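Local coordinates for PCF11 protein (Saccharomyces cerevisiae, PDB 1SZ9), which probably helps couple messenger RNA 3'-end processing to transcription by recognising the carboxy-terminal domain of RNA polymerase II, at residues K130-Q133 with F134-A138; N88-K91 with R92-L96. All blocks are in the same frame, centred on the assembly; numbering follows the deposited sequence.

Contact 1: residues K130-Q133 with F134-A138; sequences KIEQ and FLIKA
Residues 130-137 lie at the C-terminal end of helix 125-137, where four successive i to i+4 backbone bonds run from Phe134 N to Lys130 O through Lys137 N to Gln133 O, the shortest being Leu135 N to Ile131 O at 2.8 Å with an N-H...O angle of 162°. Ile131 and Leu135, one turn apart, lie side by side and point the same way. The branch methyl CG2 of Ile131 meets Leu135 CD1 at 4.0 Å. In Leu135 a chi1 of -73° sets CG beside its own N and 3.4 Å from Ile131 O, the same carbonyl that its N-H binds. On the next face round, the aliphatic part of Glu132 slants across Ile136, CG to CD1 4.2 Å, while Ile136 CG1 comes within 3.3 Å of Glu132 O. The Phe134 ring leaves the helix with CG opposite N (chi1 163°), Ile131 O lying near its plane at the edge, 4.1 Å from CD2; beyond the segment it meets Tyr94 edge-to-face. Ile131 and Leu135 both touch Phe109 of helix 99-112, and Leu135 also bears on Ala140 and Ala141 of the C-terminal tail. Cutting Leu135 back to an alanine would probably open a gap beside Ile131 CG2 and leave Tyr94 and Phe109 without one of their apolar neighbours. Ala138 N bonds back to Leu135 O at 3.0 Å. The whole is an amphipathic terminal helix, its Ile131-Leu135 ridge set against helices 86-95 and 99-112 of an all-helical, ARM-repeat-like fold, with Lys130 and Lys137 on exposed positions.

Contact 2: residues N88-K91 with R92-L96; sequences NLYK and RTYLL
Asn88 and Arg92 begin a run of i to i+4 side-chain pairs along helix 86-95, part of the all-helical CTD-interacting domain (CID). Backbone bonds link the successive turns, among them Tyr94 N to Tyr90 O at 2.9 Å. Leu89 O is gripped twice by Thr93, whose N-H and hydroxyl arrive from opposite faces of the carbonyl plane. The hydroxyl can fold back because OG1 sits beside its own backbone N, chi1 -62°, a common way for a buried helical threonine to satisfy its side chain; around it Thr93 packs on Ile52, Lys60 and Phe64. Tyr90 OH makes a weak hydrogen bond to Leu105 O, while Tyr94 O accepts a hydrogen bond from Arg102 NE.

Apolar contacts occupy other faces. Tyr90 and Tyr94 point the same way, their rings meeting obliquely at CE1 and CD2, 4.1 Å apart, and both reach helices 99-112 and 125-137. Lys91, fully extended, lays its methylenes alongside Leu95, CG to CD1 3.9 Å.

The polar pair is stacked rather than bonded. Arg92 doubles back along the helix, extended from CG to NE, and its CG passes 3.2 Å from Asn88 O. That course brings the guanidinium over Asn88, the amide and guanidinium planes 27° apart, with Asn88 ND2 and Arg92 NH2 separated by 3.9 Å. Under the centre of one guanidinium face sits Asn88 CB, 3.8 Å from Arg92 CZ.

Overall arrangement
Contact 2 comes first along the chain and contact 1 follows, near the C-terminus; their centres are 11 Å apart and the two helices pack directly on each other. Tyr94 is the main meeting point: its CE2 lies 3.5 Å from Leu135 CD2, and its CD1 is 3.6 Å from Phe134 CZ. One turn earlier on both helices, Ile131 CG2 reaches Tyr90 CE1 at 3.7 Å. The Phe134 ring also spans to Lys91, its CE1 3.7 Å from Lys91 CG. Residues 88-96 are thus in touch with 130-138 on one flank and, through Leu89 and Thr93, with helix 41-54, while helix 99-112 touches both contacts.

Contact 1: residues K130-Q133 with F134-A138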
ATOM      1  N   LYS A 130      -1.379   9.453  12.778  1.00 25.61           N
ATOM      2  CA  LYS A 130       0.033   9.256  13.097  1.00 25.15           C
ATOM      3  C   LYS A 130       0.902   9.606  11.881  1.00 23.58           C
ATOM      4  O   LYS A 130       1.983  10.175  12.031  1.00 21.10           O
ATOM      5  CB  LYS A 130       0.320   7.808  13.502  1.00 27.51           C
ATOM      6  CG  LYS A 130      -0.118   7.376  14.903  1.00 31.43           C
ATOM      7  CD  LYS A 130       0.485   5.987  15.184  1.00 36.98           C
ATOM      8  CE  LYS A 130      -0.042   5.305  16.452  1.00 40.79           C
ATOM      9  NZ  LYS A 130       0.444   5.929  17.718  1.00 43.52           N
ATOM     10  N   ILE A 131       0.437   9.250  10.685  1.00 21.41           N
ATOM     11  CA  ILE A 131       1.196   9.565   9.470  1.00 22.22           C
ATOM     12  C   ILE A 131       1.205  11.074   9.271  1.00 20.39           C
ATOM     13  O   ILE A 131       2.233  11.658   8.922  1.00 19.42           O
ATOM     14  CB  ILE A 131       0.588   8.890   8.211  1.00 23.70           C
ATOM     15  CG1 ILE A 131       0.895   7.394   8.235  1.00 22.53           C
ATOM     16  CG2 ILE A 131       1.174   9.529   6.932  1.00 26.00           C
ATOM     17  CD1 ILE A 131       0.144   6.590   7.145  1.00 21.49           C
ATOM     18  N   GLU A 132       0.062  11.714   9.500  1.00 22.94           N
ATOM     19  CA  GLU A 132       0.000  13.164   9.358  1.00 25.99           C
ATOM     20  C   GLU A 132       0.968  13.859  10.322  1.00 25.74           C
ATOM     21  O   GLU A 132       1.650  14.795   9.935  1.00 24.81           O
ATOM     22  CB  GLU A 132      -1.412  13.680   9.630  1.00 30.30           C
ATOM     23  CG  GLU A 132      -1.538  15.178   9.433  1.00 35.09           C
ATOM     24  CD  GLU A 132      -2.966  15.652   9.535  1.00 41.48           C
ATOM     25  OE1 GLU A 132      -3.593  15.422  10.589  1.00 45.71           O
ATOM     26  OE2 GLU A 132      -3.466  16.250   8.561  1.00 46.95           O
ATOM     27  N   GLN A 133       0.999  13.414  11.582  1.00 25.84           N
ATOM     28  CA  GLN A 133       1.903  14.009  12.566  1.00 27.21           C
ATOM     29  C   GLN A 133       3.349  13.848  12.108  1.00 25.19           C
ATOM     30  O   GLN A 133       4.134  14.785  12.187  1.00 26.48           O
ATOM     31  CB  GLN A 133       1.717  13.362  13.943  1.00 27.54           C
ATOM     32  CG  GLN A 133       0.277  13.438  14.417  1.00 37.79           C
ATOM     33  CD  GLN A 133       0.056  12.774  15.761  1.00 43.67           C
ATOM     34  OE1 GLN A 133       0.661  11.741  16.073  1.00 47.43           O
ATOM     35  NE2 GLN A 133      -0.829  13.354  16.562  1.00 45.38           N
ATOM     36  N   PHE A 134       3.692  12.648  11.653  1.00 23.09           N
ATOM     37  CA  PHE A 134       5.027  12.377  11.151  1.00 23.56           C
ATOM     38  C   PHE A 134       5.356  13.306   9.952  1.00 23.70           C
ATOM     39  O   PHE A 134       6.429  13.879   9.886  1.00 21.89           O
ATOM     40  CB  PHE A 134       5.131  10.919  10.707  1.00 23.82           C
ATOM     41  CG  PHE A 134       6.315  10.642   9.810  1.00 24.75           C
ATOM     42  CD1 PHE A 134       7.615  10.648  10.323  1.00 25.80           C
ATOM     43  CD2 PHE A 134       6.128  10.413   8.447  1.00 24.87           C
ATOM     44  CE1 PHE A 134       8.714  10.430   9.489  1.00 24.07           C
ATOM     45  CE2 PHE A 134       7.212  10.195   7.592  1.00 25.09           C
ATOM     46  CZ  PHE A 134       8.514  10.203   8.112  1.00 25.53           C
ATOM     47  N   LEU A 135       4.435  13.448   9.006  1.00 23.38           N
ATOM     48  CA  LEU A 135       4.696  14.316   7.856  1.00 23.09           C
ATOM     49  C   LEU A 135       4.937  15.775   8.289  1.00 24.34           C
ATOM     50  O   LEU A 135       5.802  16.473   7.731  1.00 20.97           O
ATOM     51  CB  LEU A 135       3.545  14.216   6.842  1.00 18.81           C
ATOM     52  CG  LEU A 135       3.518  12.882   6.054  1.00 21.20           C
ATOM     53  CD1 LEU A 135       2.350  12.890   5.094  1.00 20.66           C
ATOM     54  CD2 LEU A 135       4.849  12.671   5.276  1.00 15.84           C
ATOM     55  N   ILE A 136       4.161  16.240   9.267  1.00 25.73           N
ATOM     56  CA  ILE A 136       4.342  17.591   9.800  1.00 27.13           C
ATOM     57  C   ILE A 136       5.770  17.694  10.395  1.00 27.96           C
ATOM     58  O   ILE A 136       6.495  18.651  10.128  1.00 28.42           O
ATOM     59  CB  ILE A 136       3.299  17.883  10.891  1.00 30.69           C
ATOM     60  CG1 ILE A 136       1.930  18.080  10.246  1.00 30.85           C
ATOM     61  CG2 ILE A 136       3.700  19.127  11.699  1.00 33.34           C
ATOM     62  CD1 ILE A 136       0.783  18.141  11.260  1.00 35.49           C
ATOM     63  N   LYS A 137       6.180  16.698  11.172  1.00 27.86           N
ATOM     64  CA  LYS A 137       7.528  16.701  11.757  1.00 29.29           C
ATOM     65  C   LYS A 137       8.631  16.520  10.713  1.00 28.72           C
ATOM     66  O   LYS A 137       9.807  16.602  11.038  1.00 27.76           O
ATOM     67  CB  LYS A 137       7.683  15.606  12.828  1.00 31.07           C
ATOM     68  CG  LYS A 137       6.976  15.909  14.137  1.00 35.93           C
ATOM     69  CD  LYS A 137       7.385  17.297  14.654  1.00 42.03           C
ATOM     70  CE  LYS A 137       6.447  17.807  15.751  1.00 44.70           C
ATOM     71  NZ  LYS A 137       6.532  19.296  15.830  1.00 48.30           N
ATOM     72  N   ALA A 138       8.253  16.252   9.464  1.00 27.14           N
ATOM     73  CA  ALA A 138       9.235  16.093   8.400  1.00 24.78           C
ATOM     74  C   ALA A 138       9.124  17.261   7.413  1.00 24.50           C
ATOM     75  O   ALA A 138       9.621  17.185   6.285  1.00 24.72           O
ATOM     76  CB  ALA A 138       9.017  14.758   7.679  1.00 26.26           C
TER

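Contact 2: residues N88-K91 with R92-L96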
ATOM      1  N   ASN A  88       3.807   2.393  10.495  1.00 25.51           N
ATOM      2  CA  ASN A  88       5.214   1.999  10.558  1.00 25.22           C
ATOM      3  C   ASN A  88       5.781   1.771   9.166  1.00 23.13           C
ATOM      4  O   ASN A  88       6.898   2.169   8.884  1.00 23.37           O
ATOM      5  CB  ASN A  88       5.405   0.726  11.394  1.00 26.66           C
ATOM      6  CG  ASN A  88       5.173   0.971  12.871  1.00 30.68           C
ATOM      7  OD1 ASN A  88       5.113   2.114  13.305  1.00 32.11           O
ATOM      8  ND2 ASN A  88       5.054  -0.101  13.650  1.00 28.98           N
ATOM      9  N   LEU A  89       5.010   1.116   8.302  1.00 24.48           N
ATOM     10  CA  LEU A  89       5.462   0.858   6.936  1.00 27.26           C
ATOM     11  C   LEU A  89       5.670   2.156   6.152  1.00 23.63           C
ATOM     12  O   LEU A  89       6.660   2.322   5.452  1.00 24.39           O
ATOM     13  CB  LEU A  89       4.441  -0.019   6.188  1.00 29.75           C
ATOM     14  CG  LEU A  89       4.629  -1.534   6.328  1.00 37.17           C
ATOM     15  CD1 LEU A  89       3.483  -2.270   5.637  1.00 38.77           C
ATOM     16  CD2 LEU A  89       5.972  -1.931   5.726  1.00 34.25           C
ATOM     17  N   TYR A  90       4.713   3.063   6.272  1.00 22.50           N
ATOM     18  CA  TYR A  90       4.769   4.328   5.572  1.00 21.74           C
ATOM     19  C   TYR A  90       5.959   5.170   6.016  1.00 21.20           C
ATOM     20  O   TYR A  90       6.734   5.643   5.192  1.00 21.15           O
ATOM     21  CB  TYR A  90       3.461   5.094   5.786  1.00 20.17           C
ATOM     22  CG  TYR A  90       3.386   6.404   5.016  1.00 19.93           C
ATOM     23  CD1 TYR A  90       4.052   7.542   5.462  1.00 19.69           C
ATOM     24  CD2 TYR A  90       2.662   6.492   3.833  1.00 20.32           C
ATOM     25  CE1 TYR A  90       3.994   8.744   4.742  1.00 19.65           C
ATOM     26  CE2 TYR A  90       2.597   7.676   3.115  1.00 19.26           C
ATOM     27  CZ  TYR A  90       3.264   8.798   3.575  1.00 19.25           C
ATOM     28  OH  TYR A  90       3.183   9.974   2.869  1.00 19.26           O
ATOM     29  N   LYS A  91       6.075   5.370   7.323  1.00 21.22           N
ATOM     30  CA  LYS A  91       7.154   6.150   7.902  1.00 22.22           C
ATOM     31  C   LYS A  91       8.531   5.570   7.551  1.00 23.74           C
ATOM     32  O   LYS A  91       9.431   6.304   7.160  1.00 22.74           O
ATOM     33  CB  LYS A  91       6.995   6.195   9.431  1.00 23.80           C
ATOM     34  CG  LYS A  91       8.189   6.799  10.169  1.00 25.26           C
ATOM     35  CD  LYS A  91       7.883   7.055  11.649  1.00 28.06           C
ATOM     36  CE  LYS A  91       9.107   7.657  12.383  1.00 30.72           C
ATOM     37  NZ  LYS A  91       8.817   7.988  13.826  1.00 33.49           N
ATOM     38  N   ARG A  92       8.691   4.258   7.686  1.00 24.13           N
ATOM     39  CA  ARG A  92       9.982   3.642   7.381  1.00 27.31           C
ATOM     40  C   ARG A  92      10.339   3.825   5.916  1.00 24.10           C
ATOM     41  O   ARG A  92      11.488   4.124   5.595  1.00 22.30           O
ATOM     42  CB  ARG A  92       9.977   2.148   7.743  1.00 30.97           C
ATOM     43  CG  ARG A  92      10.112   1.915   9.244  1.00 40.41           C
ATOM     44  CD  ARG A  92       9.697   0.515   9.669  1.00 45.72           C
ATOM     45  NE  ARG A  92       9.539   0.437  11.122  1.00 50.61           N
ATOM     46  CZ  ARG A  92       8.962  -0.575  11.768  1.00 51.78           C
ATOM     47  NH1 ARG A  92       8.478  -1.615  11.095  1.00 52.87           N
ATOM     48  NH2 ARG A  92       8.854  -0.536  13.091  1.00 51.71           N
ATOM     49  N   THR A  93       9.354   3.667   5.034  1.00 19.25           N
ATOM     50  CA  THR A  93       9.595   3.833   3.606  1.00 19.79           C
ATOM     51  C   THR A  93       9.991   5.270   3.296  1.00 20.04           C
ATOM     52  O   THR A  93      10.963   5.518   2.594  1.00 18.55           O
ATOM     53  CB  THR A  93       8.332   3.462   2.784  1.00 20.87           C
ATOM     54  OG1 THR A  93       8.033   2.091   3.019  1.00 21.31           O
ATOM     55  CG2 THR A  93       8.545   3.669   1.261  1.00 17.70           C
ATOM     56  N   TYR A  94       9.219   6.209   3.834  1.00 21.95           N
ATOM     57  CA  TYR A  94       9.457   7.632   3.631  1.00 21.87           C
ATOM     58  C   TYR A  94      10.888   8.008   4.027  1.00 23.01           C
ATOM     59  O   TYR A  94      11.563   8.773   3.336  1.00 22.52           O
ATOM     60  CB  TYR A  94       8.452   8.445   4.471  1.00 20.30           C
ATOM     61  CG  TYR A  94       8.460   9.927   4.161  1.00 19.58           C
ATOM     62  CD1 TYR A  94       9.466  10.754   4.652  1.00 19.71           C
ATOM     63  CD2 TYR A  94       7.463  10.501   3.362  1.00 19.59           C
ATOM     64  CE1 TYR A  94       9.486  12.124   4.366  1.00 21.28           C
ATOM     65  CE2 TYR A  94       7.479  11.881   3.055  1.00 19.27           C
ATOM     66  CZ  TYR A  94       8.489  12.676   3.564  1.00 19.50           C
ATOM     67  OH  TYR A  94       8.521  14.018   3.293  1.00 19.51           O
ATOM     68  N   LEU A  95      11.348   7.455   5.143  1.00 22.49           N
ATOM     69  CA  LEU A  95      12.693   7.738   5.638  1.00 23.08           C
ATOM     70  C   LEU A  95      13.796   7.115   4.786  1.00 23.28           C
ATOM     71  O   LEU A  95      14.972   7.494   4.905  1.00 23.20           O
ATOM     72  CB  LEU A  95      12.817   7.248   7.091  1.00 20.40           C
ATOM     73  CG  LEU A  95      11.918   8.013   8.077  1.00 20.69           C
ATOM     74  CD1 LEU A  95      11.950   7.353   9.434  1.00 22.89           C
ATOM     75  CD2 LEU A  95      12.380   9.484   8.168  1.00 18.42           C
ATOM     76  N   LEU A  96      13.415   6.182   3.918  1.00 24.32           N
ATOM     77  CA  LEU A  96      14.387   5.480   3.073  1.00 25.28           C
ATOM     78  C   LEU A  96      14.320   5.762   1.586  1.00 24.92           C
ATOM     79  O   LEU A  96      14.986   5.096   0.793  1.00 25.99           O
ATOM     80  CB  LEU A  96      14.289   3.964   3.327  1.00 27.26           C
ATOM     81  CG  LEU A  96      14.738   3.491   4.736  1.00 29.27           C
ATOM     82  CD1 LEU A  96      14.399   2.011   4.948  1.00 29.41           C
ATOM     83  CD2 LEU A  96      16.245   3.724   4.913  1.00 27.43           C
TER